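Local structure of fatty acid-binding protein homolog (Ascaris suum, 6I8X) at residues G15-E20 / D129-K134; P59-M64 / L80-Q85; I96-K101 / L106-I111. The protein binds fatty acids such as vaccenic acid inside a beta-barrel, and may sequester potentially toxic fatty acids or help maintain the impermeable lipid layer of the eggshell. All blocks are in the same frame, centred on the assembly; numbering follows the deposited sequence.

Interaction 1: residues G15-E20 / D129-K134; sequences GTFKLE and DYLVMK. With TAM (tris(hydroxyethyl)aminomethane), chain K.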
loop_
_atom_site.group_PDB
_atom_site.type_symbol
_atom_site.label_atom_id
_atom_site.label_comp_id
_atom_site.label_asym_id
_atom_site.label_seq_id
_atom_site.Cartn_x
_atom_site.Cartn_y
_atom_site.Cartn_z
ATOM N N GLY A 15 0.471 -11.944 4.719
ATOM C CA GLY A 15 1.571 -12.639 4.076
ATOM C C GLY A 15 2.529 -11.757 3.310
ATOM O O GLY A 15 2.550 -10.542 3.489
ATOM N N THR A 16 3.312 -12.398 2.453
ATOM C CA THR A 16 4.340 -11.834 1.574
ATOM C C THR A 16 3.847 -11.895 0.131
ATOM O O THR A 16 3.419 -12.947 -0.338
ATOM C CB THR A 16 5.666 -12.597 1.738
ATOM O OG1 THR A 16 6.048 -12.540 3.111
ATOM C CG2 THR A 16 6.790 -12.009 0.864
ATOM N N PHE A 17 3.982 -10.782 -0.576
ATOM C CA PHE A 17 3.531 -10.655 -1.959
ATOM C C PHE A 17 4.617 -9.984 -2.792
ATOM O O PHE A 17 5.076 -8.892 -2.472
ATOM C CB PHE A 17 2.203 -9.859 -2.004
ATOM C CG PHE A 17 1.056 -10.440 -1.196
ATOM C CD1 PHE A 17 0.144 -11.315 -1.782
ATOM C CD2 PHE A 17 0.839 -10.047 0.125
ATOM C CE1 PHE A 17 -0.965 -11.778 -1.068
ATOM C CE2 PHE A 17 -0.254 -10.542 0.848
ATOM C CZ PHE A 17 -1.139 -11.407 0.249
ATOM N N LYS A 18 5.044 -10.653 -3.842
ATOM C CA LYS A 18 6.106 -10.146 -4.715
ATOM C C LYS A 18 5.550 -9.575 -6.031
ATOM O O LYS A 18 4.871 -10.285 -6.769
ATOM C CB LYS A 18 7.164 -11.261 -4.979
ATOM C CG LYS A 18 8.329 -10.820 -5.869
ATOM C CD LYS A 18 9.220 -11.985 -6.313
ATOM C CE LYS A 18 8.728 -12.711 -7.565
ATOM N NZ LYS A 18 8.829 -11.881 -8.814
ATOM N N LEU A 19 5.915 -8.318 -6.356
ATOM C CA LEU A 19 5.552 -7.666 -7.627
ATOM C C LEU A 19 6.067 -8.491 -8.830
ATOM O O LEU A 19 7.275 -8.738 -8.967
ATOM C CB LEU A 19 6.091 -6.225 -7.675
ATOM C CG LEU A 19 5.905 -5.481 -9.026
ATOM C CD1 LEU A 19 4.403 -5.145 -9.299
ATOM C CD2 LEU A 19 6.760 -4.252 -9.073
ATOM N N GLU A 20 5.121 -8.891 -9.701
ATOM C CA GLU A 20 5.350 -9.724 -10.877
ATOM C C GLU A 20 5.131 -8.973 -12.201
ATOM O O GLU A 20 5.879 -9.173 -13.142
ATOM C CB GLU A 20 4.408 -10.939 -10.807
ATOM C CG GLU A 20 5.156 -12.263 -10.819
ATOM C CD GLU A 20 4.353 -13.521 -11.083
ATOM O OE1 GLU A 20 3.311 -13.451 -11.777
ATOM O OE2 GLU A 20 4.816 -14.598 -10.642
ATOM N N ASP A 129 -4.055 -16.340 -6.530
ATOM C CA ASP A 129 -2.741 -16.245 -5.865
ATOM C C ASP A 129 -2.159 -14.841 -5.879
ATOM O O ASP A 129 -1.028 -14.647 -5.454
ATOM C CB ASP A 129 -1.750 -17.235 -6.495
ATOM C CG ASP A 129 -2.275 -18.645 -6.442
ATOM O OD1 ASP A 129 -2.517 -19.152 -5.306
ATOM O OD2 ASP A 129 -2.553 -19.209 -7.527
ATOM N N TYR A 130 -2.924 -13.877 -6.375
ATOM C CA TYR A 130 -2.475 -12.500 -6.524
ATOM C C TYR A 130 -3.157 -11.515 -5.626
ATOM O O TYR A 130 -4.351 -11.595 -5.394
ATOM C CB TYR A 130 -2.616 -12.018 -7.996
ATOM C CG TYR A 130 -1.685 -12.732 -8.942
ATOM C CD1 TYR A 130 -2.069 -13.916 -9.571
ATOM C CD2 TYR A 130 -0.390 -12.260 -9.168
ATOM C CE1 TYR A 130 -1.182 -14.629 -10.379
ATOM C CE2 TYR A 130 0.492 -12.939 -10.008
ATOM C CZ TYR A 130 0.092 -14.127 -10.611
ATOM O OH TYR A 130 0.970 -14.832 -11.404
ATOM N N LEU A 131 -2.377 -10.530 -5.195
ATOM C CA LEU A 131 -2.818 -9.322 -4.528
ATOM C C LEU A 131 -2.708 -8.282 -5.670
ATOM O O LEU A 131 -1.661 -8.147 -6.287
ATOM C CB LEU A 131 -1.869 -8.965 -3.363
ATOM C CG LEU A 131 -2.212 -7.704 -2.553
ATOM C CD1 LEU A 131 -3.460 -7.919 -1.665
ATOM C CD2 LEU A 131 -1.011 -7.261 -1.737
ATOM N N VAL A 132 -3.800 -7.621 -5.989
ATOM C CA VAL A 132 -3.888 -6.611 -7.042
ATOM C C VAL A 132 -3.976 -5.241 -6.357
ATOM O O VAL A 132 -4.884 -5.001 -5.566
ATOM C CB VAL A 132 -5.115 -6.861 -7.968
ATOM C CG1 VAL A 132 -5.126 -5.885 -9.144
ATOM C CG2 VAL A 132 -5.167 -8.315 -8.459
ATOM N N MET A 133 -3.026 -4.359 -6.666
ATOM C CA MET A 133 -3.011 -3.006 -6.168
ATOM C C MET A 133 -3.482 -2.092 -7.281
ATOM O O MET A 133 -2.859 -2.062 -8.331
ATOM C CB MET A 133 -1.621 -2.600 -5.704
ATOM C CG MET A 133 -1.620 -1.265 -4.980
ATOM S SD MET A 133 0.081 -0.754 -4.782
ATOM C CE MET A 133 -0.091 0.480 -3.576
ATOM N N LYS A 134 -4.554 -1.328 -7.039
ATOM C CA LYS A 134 -5.146 -0.405 -8.007
ATOM C C LYS A 134 -4.984 1.042 -7.563
ATOM O O LYS A 134 -5.160 1.380 -6.387
ATOM C CB LYS A 134 -6.643 -0.721 -8.247
ATOM C CG LYS A 134 -6.890 -2.074 -8.896
ATOM C CD LYS A 134 -8.376 -2.312 -9.170
ATOM C CE LYS A 134 -8.687 -3.711 -9.677
ATOM N NZ LYS A 134 -8.204 -3.946 -11.072
HETATM C C TAM K . 0.574 -16.428 6.707
HETATM C C1 TAM K . 1.467 -15.297 7.376
HETATM C C2 TAM K . 0.719 -16.240 5.127
HETATM C C3 TAM K . 0.848 -17.957 7.109
HETATM C C4 TAM K . 0.880 -14.619 8.595
HETATM C C5 TAM K . 2.137 -16.420 4.623
HETATM C C6 TAM K . 1.744 -18.164 8.304
HETATM N N TAM K . -0.771 -16.056 7.187
HETATM O O4 TAM K . 1.773 -13.640 9.076
HETATM O O5 TAM K . 2.370 -15.884 3.283
HETATM O O6 TAM K . 1.828 -19.538 8.607
#

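Interaction 2: residues P59-M64 / L80-Q85; sequences PDRYDM and LGEEFQ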
loop_
_atom_site.group_PDB
_atom_site.type_symbol
_atom_site.label_atom_id
_atom_site.label_comp_id
_atom_site.label_asym_id
_atom_site.label_seq_id
_atom_site.Cartn_x
_atom_site.Cartn_y
_atom_site.Cartn_z
ATOM N N PRO A 59 -3.815 -7.389 19.700
ATOM C CA PRO A 59 -4.877 -7.835 18.769
ATOM C C PRO A 59 -5.426 -6.706 17.883
ATOM O O PRO A 59 -5.532 -5.563 18.340
ATOM C CB PRO A 59 -5.962 -8.390 19.706
ATOM C CG PRO A 59 -5.721 -7.702 21.006
ATOM C CD PRO A 59 -4.242 -7.534 21.112
ATOM N N ASP A 60 -5.770 -7.044 16.607
ATOM C CA ASP A 60 -6.286 -6.124 15.568
ATOM C C ASP A 60 -5.304 -4.968 15.245
ATOM O O ASP A 60 -5.695 -3.931 14.699
ATOM C CB ASP A 60 -7.708 -5.613 15.876
ATOM C CG ASP A 60 -8.804 -6.617 15.544
ATOM O OD1 ASP A 60 -8.491 -7.657 14.922
ATOM O OD2 ASP A 60 -9.988 -6.342 15.879
ATOM N N ARG A 61 -4.023 -5.188 15.561
ATOM C CA ARG A 61 -2.926 -4.310 15.180
ATOM C C ARG A 61 -2.035 -5.066 14.207
ATOM O O ARG A 61 -1.880 -6.297 14.317
ATOM C CB ARG A 61 -2.174 -3.709 16.370
ATOM C CG ARG A 61 -3.075 -2.729 17.080
ATOM C CD ARG A 61 -2.373 -1.493 17.549
ATOM N NE ARG A 61 -3.344 -0.565 18.119
ATOM C CZ ARG A 61 -3.593 0.648 17.647
ATOM N NH1 ARG A 61 -2.902 1.123 16.618
ATOM N NH2 ARG A 61 -4.490 1.423 18.241
ATOM N N TYR A 62 -1.520 -4.338 13.198
ATOM C CA TYR A 62 -0.748 -4.924 12.109
ATOM C C TYR A 62 0.554 -4.232 11.818
ATOM O O TYR A 62 0.771 -3.084 12.205
ATOM C CB TYR A 62 -1.616 -4.918 10.831
ATOM C CG TYR A 62 -2.919 -5.648 11.041
ATOM C CD1 TYR A 62 -2.987 -7.033 10.906
ATOM C CD2 TYR A 62 -4.050 -4.976 11.519
ATOM C CE1 TYR A 62 -4.147 -7.730 11.217
ATOM C CE2 TYR A 62 -5.213 -5.668 11.848
ATOM C CZ TYR A 62 -5.253 -7.048 11.701
ATOM O OH TYR A 62 -6.387 -7.753 11.981
ATOM N N ASP A 63 1.404 -4.935 11.074
ATOM C CA ASP A 63 2.654 -4.416 10.540
ATOM C C ASP A 63 2.618 -4.587 9.033
ATOM O O ASP A 63 2.089 -5.580 8.524
ATOM C CB ASP A 63 3.884 -5.164 11.094
ATOM C CG ASP A 63 4.030 -5.156 12.589
ATOM O OD1 ASP A 63 3.560 -4.178 13.232
ATOM O OD2 ASP A 63 4.615 -6.118 13.128
ATOM N N MET A 64 3.164 -3.632 8.325
ATOM C CA MET A 64 3.300 -3.748 6.883
ATOM C C MET A 64 4.646 -3.165 6.459
ATOM O O MET A 64 5.126 -2.175 7.011
ATOM C CB MET A 64 2.081 -3.232 6.067
ATOM C CG MET A 64 2.218 -1.837 5.490
ATOM S SD MET A 64 3.063 -1.672 3.875
ATOM C CE MET A 64 1.753 -1.936 2.774
ATOM N N LEU A 80 -6.798 -0.715 11.541
ATOM C CA LEU A 80 -7.679 -0.305 10.439
ATOM C C LEU A 80 -8.577 0.882 10.890
ATOM O O LEU A 80 -9.139 0.864 11.998
ATOM C CB LEU A 80 -8.503 -1.503 9.920
ATOM C CG LEU A 80 -7.689 -2.613 9.188
ATOM C CD1 LEU A 80 -8.508 -3.889 9.021
ATOM C CD2 LEU A 80 -7.187 -2.150 7.825
ATOM N N GLY A 81 -8.588 1.942 10.076
ATOM C CA GLY A 81 -9.322 3.181 10.329
ATOM C C GLY A 81 -8.598 4.162 11.234
ATOM O O GLY A 81 -9.132 5.229 11.540
ATOM N N GLU A 82 -7.377 3.833 11.684
ATOM C CA GLU A 82 -6.616 4.728 12.565
ATOM C C GLU A 82 -5.389 5.332 11.857
ATOM O O GLU A 82 -4.429 4.631 11.518
ATOM C CB GLU A 82 -6.238 3.998 13.859
ATOM C CG GLU A 82 -5.531 4.874 14.877
ATOM C CD GLU A 82 -4.788 4.072 15.918
ATOM O OE1 GLU A 82 -5.417 3.686 16.926
ATOM O OE2 GLU A 82 -3.580 3.813 15.719
ATOM N N GLU A 83 -5.437 6.647 11.634
ATOM C CA GLU A 83 -4.384 7.423 10.976
ATOM C C GLU A 83 -3.112 7.468 11.831
ATOM O O GLU A 83 -3.192 7.630 13.050
ATOM C CB GLU A 83 -4.892 8.853 10.695
ATOM C CG GLU A 83 -3.957 9.685 9.833
ATOM C CD GLU A 83 -4.429 11.099 9.546
ATOM O OE1 GLU A 83 -4.305 11.962 10.444
ATOM O OE2 GLU A 83 -4.874 11.356 8.405
ATOM N N PHE A 84 -1.951 7.348 11.180
ATOM C CA PHE A 84 -0.624 7.442 11.793
ATOM C C PHE A 84 0.279 8.262 10.862
ATOM O O PHE A 84 -0.039 8.450 9.684
ATOM C CB PHE A 84 -0.012 6.039 12.036
ATOM C CG PHE A 84 0.235 5.155 10.822
ATOM C CD1 PHE A 84 -0.760 4.315 10.342
ATOM C CD2 PHE A 84 1.488 5.114 10.215
ATOM C CE1 PHE A 84 -0.524 3.472 9.257
ATOM C CE2 PHE A 84 1.734 4.267 9.137
ATOM C CZ PHE A 84 0.731 3.441 8.667
ATOM N N GLN A 85 1.389 8.759 11.392
ATOM C CA GLN A 85 2.364 9.499 10.608
ATOM C C GLN A 85 3.656 8.682 10.527
ATOM O O GLN A 85 4.110 8.157 11.546
ATOM C CB GLN A 85 2.633 10.893 11.200
ATOM C CG GLN A 85 3.417 11.767 10.220
ATOM C CD GLN A 85 3.729 13.142 10.741
ATOM O OE1 GLN A 85 2.835 13.947 11.046
ATOM N NE2 GLN A 85 5.010 13.464 10.758
HETATM O O HOH W 1 -7.745 -3.111 13.165
#

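Interaction 3: residues I96-K101 / L106-I111; sequences ITFDLK and LTETHI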
loop_
_atom_site.group_PDB
_atom_site.type_symbol
_atom_site.label_atom_id
_atom_site.label_comp_id
_atom_site.label_asym_id
_atom_site.label_seq_id
_atom_site.Cartn_x
_atom_site.Cartn_y
_atom_site.Cartn_z
ATOM N N ILE A 96 -0.825 8.290 7.015
ATOM C CA ILE A 96 -1.329 7.063 6.400
ATOM C C ILE A 96 -2.482 6.470 7.196
ATOM O O ILE A 96 -2.438 6.438 8.414
ATOM C CB ILE A 96 -0.192 6.013 6.193
ATOM C CG1 ILE A 96 1.066 6.653 5.487
ATOM C CG2 ILE A 96 -0.725 4.741 5.467
ATOM C CD1 ILE A 96 2.408 5.868 5.625
ATOM N N THR A 97 -3.470 5.923 6.486
ATOM C CA THR A 97 -4.560 5.189 7.081
ATOM C C THR A 97 -4.846 3.970 6.232
ATOM O O THR A 97 -5.187 4.121 5.062
ATOM C CB THR A 97 -5.858 6.040 7.208
ATOM O OG1 THR A 97 -5.567 7.349 7.703
ATOM C CG2 THR A 97 -6.914 5.352 8.057
ATOM N N PHE A 98 -4.802 2.769 6.844
ATOM C CA PHE A 98 -5.275 1.554 6.192
ATOM C C PHE A 98 -6.701 1.390 6.675
ATOM O O PHE A 98 -7.004 1.709 7.827
ATOM C CB PHE A 98 -4.468 0.329 6.597
ATOM C CG PHE A 98 -3.065 0.310 6.048
ATOM C CD1 PHE A 98 -2.791 -0.274 4.816
ATOM C CD2 PHE A 98 -2.008 0.834 6.781
ATOM C CE1 PHE A 98 -1.485 -0.323 4.327
ATOM C CE2 PHE A 98 -0.693 0.774 6.288
ATOM C CZ PHE A 98 -0.445 0.196 5.069
ATOM N N ASP A 99 -7.588 0.920 5.799
ATOM C CA ASP A 99 -8.989 0.703 6.133
ATOM C C ASP A 99 -9.591 -0.344 5.224
ATOM O O ASP A 99 -8.996 -0.698 4.215
ATOM C CB ASP A 99 -9.768 2.022 6.043
ATOM C CG ASP A 99 -10.918 2.172 7.040
ATOM O OD1 ASP A 99 -11.314 1.143 7.673
ATOM O OD2 ASP A 99 -11.448 3.295 7.158
ATOM N N LEU A 100 -10.755 -0.868 5.598
ATOM C CA LEU A 100 -11.503 -1.862 4.828
ATOM C C LEU A 100 -12.727 -1.208 4.253
ATOM O O LEU A 100 -13.496 -0.612 5.000
ATOM C CB LEU A 100 -11.971 -3.033 5.725
ATOM C CG LEU A 100 -10.959 -4.115 6.114
ATOM C CD1 LEU A 100 -11.667 -5.238 6.883
ATOM C CD2 LEU A 100 -10.268 -4.722 4.885
ATOM N N LYS A 101 -12.918 -1.305 2.937
ATOM C CA LYS A 101 -14.127 -0.779 2.281
ATOM C C LYS A 101 -15.216 -1.853 2.366
ATOM O O LYS A 101 -16.392 -1.539 2.343
ATOM C CB LYS A 101 -13.854 -0.408 0.813
ATOM C CG LYS A 101 -13.525 1.053 0.595
ATOM C CD LYS A 101 -14.060 1.531 -0.744
ATOM C CE LYS A 101 -14.594 2.940 -0.674
ATOM N NZ LYS A 101 -15.450 3.259 -1.849
ATOM N N LEU A 106 -9.073 -3.673 0.720
ATOM C CA LEU A 106 -8.217 -2.946 1.645
ATOM C C LEU A 106 -7.789 -1.629 0.971
ATOM O O LEU A 106 -7.378 -1.628 -0.188
ATOM C CB LEU A 106 -7.008 -3.813 2.025
ATOM C CG LEU A 106 -5.823 -3.166 2.758
ATOM C CD1 LEU A 106 -6.174 -2.854 4.199
ATOM C CD2 LEU A 106 -4.625 -4.123 2.750
ATOM N N THR A 107 -7.953 -0.506 1.674
ATOM C CA THR A 107 -7.525 0.796 1.167
ATOM C C THR A 107 -6.327 1.294 1.990
ATOM O O THR A 107 -6.113 0.838 3.120
ATOM C CB THR A 107 -8.676 1.802 1.082
ATOM O OG1 THR A 107 -9.055 2.213 2.393
ATOM C CG2 THR A 107 -9.868 1.275 0.282
ATOM N N GLU A 108 -5.525 2.181 1.398
ATOM C CA GLU A 108 -4.344 2.771 2.004
ATOM C C GLU A 108 -4.305 4.196 1.475
ATOM O O GLU A 108 -4.086 4.428 0.278
ATOM C CB GLU A 108 -3.082 1.980 1.607
ATOM C CG GLU A 108 -1.774 2.520 2.162
ATOM C CD GLU A 108 -0.511 1.818 1.671
ATOM O OE1 GLU A 108 -0.618 0.729 1.066
ATOM O OE2 GLU A 108 0.597 2.345 1.916
ATOM N N THR A 109 -4.555 5.144 2.364
ATOM C CA THR A 109 -4.615 6.547 2.025
ATOM C C THR A 109 -3.387 7.262 2.564
ATOM O O THR A 109 -3.021 7.091 3.726
ATOM C CB THR A 109 -5.954 7.123 2.526
ATOM O OG1 THR A 109 -7.007 6.263 2.070
ATOM C CG2 THR A 109 -6.205 8.575 2.046
ATOM N N HIS A 110 -2.749 8.054 1.695
ATOM C CA HIS A 110 -1.584 8.872 2.014
ATOM C C HIS A 110 -1.936 10.327 1.847
ATOM O O HIS A 110 -2.571 10.714 0.860
ATOM C CB HIS A 110 -0.388 8.542 1.108
ATOM C CG HIS A 110 0.193 7.181 1.327
ATOM N ND1 HIS A 110 1.543 7.011 1.600
ATOM C CD2 HIS A 110 -0.393 5.965 1.270
ATOM C CE1 HIS A 110 1.727 5.708 1.723
ATOM N NE2 HIS A 110 0.593 5.038 1.546
ATOM N N ILE A 111 -1.538 11.128 2.833
ATOM C CA ILE A 111 -1.657 12.577 2.796
ATOM C C ILE A 111 -0.232 13.074 3.028
ATOM O O ILE A 111 0.379 12.691 4.018
ATOM C CB ILE A 111 -2.658 13.180 3.832
ATOM C CG1 ILE A 111 -4.081 12.581 3.700
ATOM C CG2 ILE A 111 -2.692 14.695 3.698
ATOM C CD1 ILE A 111 -5.083 12.966 4.861
HETATM O O HOH W 2 -7.736 4.181 3.640
#

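Interaction 1: residues G15-E20 / D129-K134
Phe17 and Leu131 meet inside the beta-barrel of this fatty acid-binding protein, although their strands are not neighbours: strand 140-148 runs between 15-23 and 130-137, and the two side chains reach past it. This is the tight half of the contact. Leu131 CB lies over one face of the Phe17 ring, 3.9 Å from its centroid in a CH-pi contact and 3.5 Å from Phe17 CD1. Because CG of Leu131 stands anti to its own nitrogen (chi1 -180°), the CD2 methyl comes over the same face, on the CG-CD2 side of the ring, 3.8 Å from Phe17 CD2. The two side chains cross at about a right angle. Tyr146 and Arg126 also pack on Phe17, while Phe13 and Tyr124 pack on Leu131, so wall strands 119-127 and 140-148 and the loop at Phe13 also border the pair. Met133, next but one along its strand, touches the bound vaccenic acid.

Alternation along the strands carries Glu20 and Tyr130 to the outside, where the contact is looser and polar. A single hydrogen bond, with few other atoms in contact, joins their ends, and Tyr130 also leans on Lys147. At the far end of segment 15-20, Gly15 CA comes within 3.4 Å of O5 of a bound tris(hydroxyethyl)aminomethane, a ligand that Lys148 also holds. In the outer pair, Tyr130 OH donates to Glu20 OE1 over 2.7 Å; the carboxylate oxygen lies at the edge of the tyrosine ring and receives the bond on its syn side, 32° out of the carboxylate plane.

Interaction 2: residues P59-M64 / L80-Q85
At the gap of the fatty acid-binding protein barrel, where strands 72-78 and 84-87 end the sheet on its two sides, Arg61 and Glu82 form a surface salt bridge. It links the start of strand 62-68 to the loop leading into strand 84-87, reaching past the end of the intervening strand 72-78. The grip is bidentate and end-on: Arg61 NH2 donates to Glu82 OE1 at 2.8 Å, and Arg61 NH1 to Glu82 OE2 at 2.9 Å. The second bond is nearly straight, with an N-H...O angle of 175°. Both oxygens are approached on their syn sides and lie close to the guanidinium plane, yet the carboxylate is twisted 39° against that plane, so the pairing is not fully flat. An extended Glu82 chain, its CG anti to the backbone N (chi1 -176°), reaches toward Arg61, whose own chain bends at chi2 to present its end. Arg61 NH1 has a second acceptor in the carbonyl oxygen of Asp77, which helps fix the rotation of the guanidinium and ties strand 72-78 into the same cluster.

Deeper in, the contact between the two backbones is indirect. Asp60 is held through its carboxylate by Ser6 and Thr8, and Tyr62 by a bond from its hydroxyl to Leu9 N, so the N-terminal segment lies against this corner. Trp78 meets the rings of both Tyr62 and Phe84, its plane nearly parallel to that of Phe84, and so gives the two segments a shared aromatic neighbour. A single water, lying at the edge of the Tyr62 ring, completes the join: it donates to Asp60 O at 2.7 Å and accepts from Leu80 N at 3.0 Å.

Interaction 3: residues I96-K101 / L106-I111
Ile96 lays its CG1 over one face of the His110 imidazole, 4.0 Å from the ring centroid and only 16° off the normal, in a CH-pi contact. The pair belongs to the antiparallel beta hairpin of strands 93-100 and 105-112 in the barrel wall. Next along the same face, Phe98 and Glu108 run side by side, Phe98 CE1 lying 3.5 Å from Glu108 CD with ring and carboxylate planes 34° apart. Leu100 and Leu106 follow, and Leu106 CD1 also touches Phe98 CD1 at 4.3 Å.

Two hydrogen-bonded pairs, Thr97 with Thr109 and Asp99 with Thr107, hold the strands together through four backbone bonds; Thr107 N to Asp99 O is the shortest, at 2.8 Å. On the face of the threonines a water bridges Thr97 O, Thr107 OG1 and Thr109 OG1, and Thr109 OG1 also pairs with Thr121 on the next strand. Asp99 OD1 accepts from the N-H of the next residue, Leu100, and forms a salt bridge with Lys7.

A polar chain runs along the same face as the ring contacts. With its chain extended and CG anti to the backbone N (chi1 179°), Glu108 brings OE2 within 2.7 Å of His110 NE2. OE2 lies almost in the imidazole plane, whereas His110 NE2 approaches it from above the carboxylate plane. Tyr124 OH bonds the other oxygen, OE1, and His94 ND1 bonds His110 ND1. The buried carboxylate is therefore gripped at both oxygens, which would help offset the cost of burying it and probably favours its ionised form.

From the N terminus, the chain enters interaction 1 on the first strand and returns to it only at 129-134, closing a loop of 108 residues that contains both other contacts. Within that loop, interaction 2 closes a short one around strand 72-78, and interaction 3 follows it in series as a hairpin. Interactions 2 and 3 touch: Gly81 N lies 2.8 Å from Phe98 O, a probable hydrogen bond. Interaction 1 lies across the chain's centre from interaction 3, about 17 Å between centres. It ties the first strand to strand 130-137, while interaction 2 bridges the barrel gap from the start of strand 62-68 to the loop before strand 84-87, which pairs with the hairpin of interaction 3.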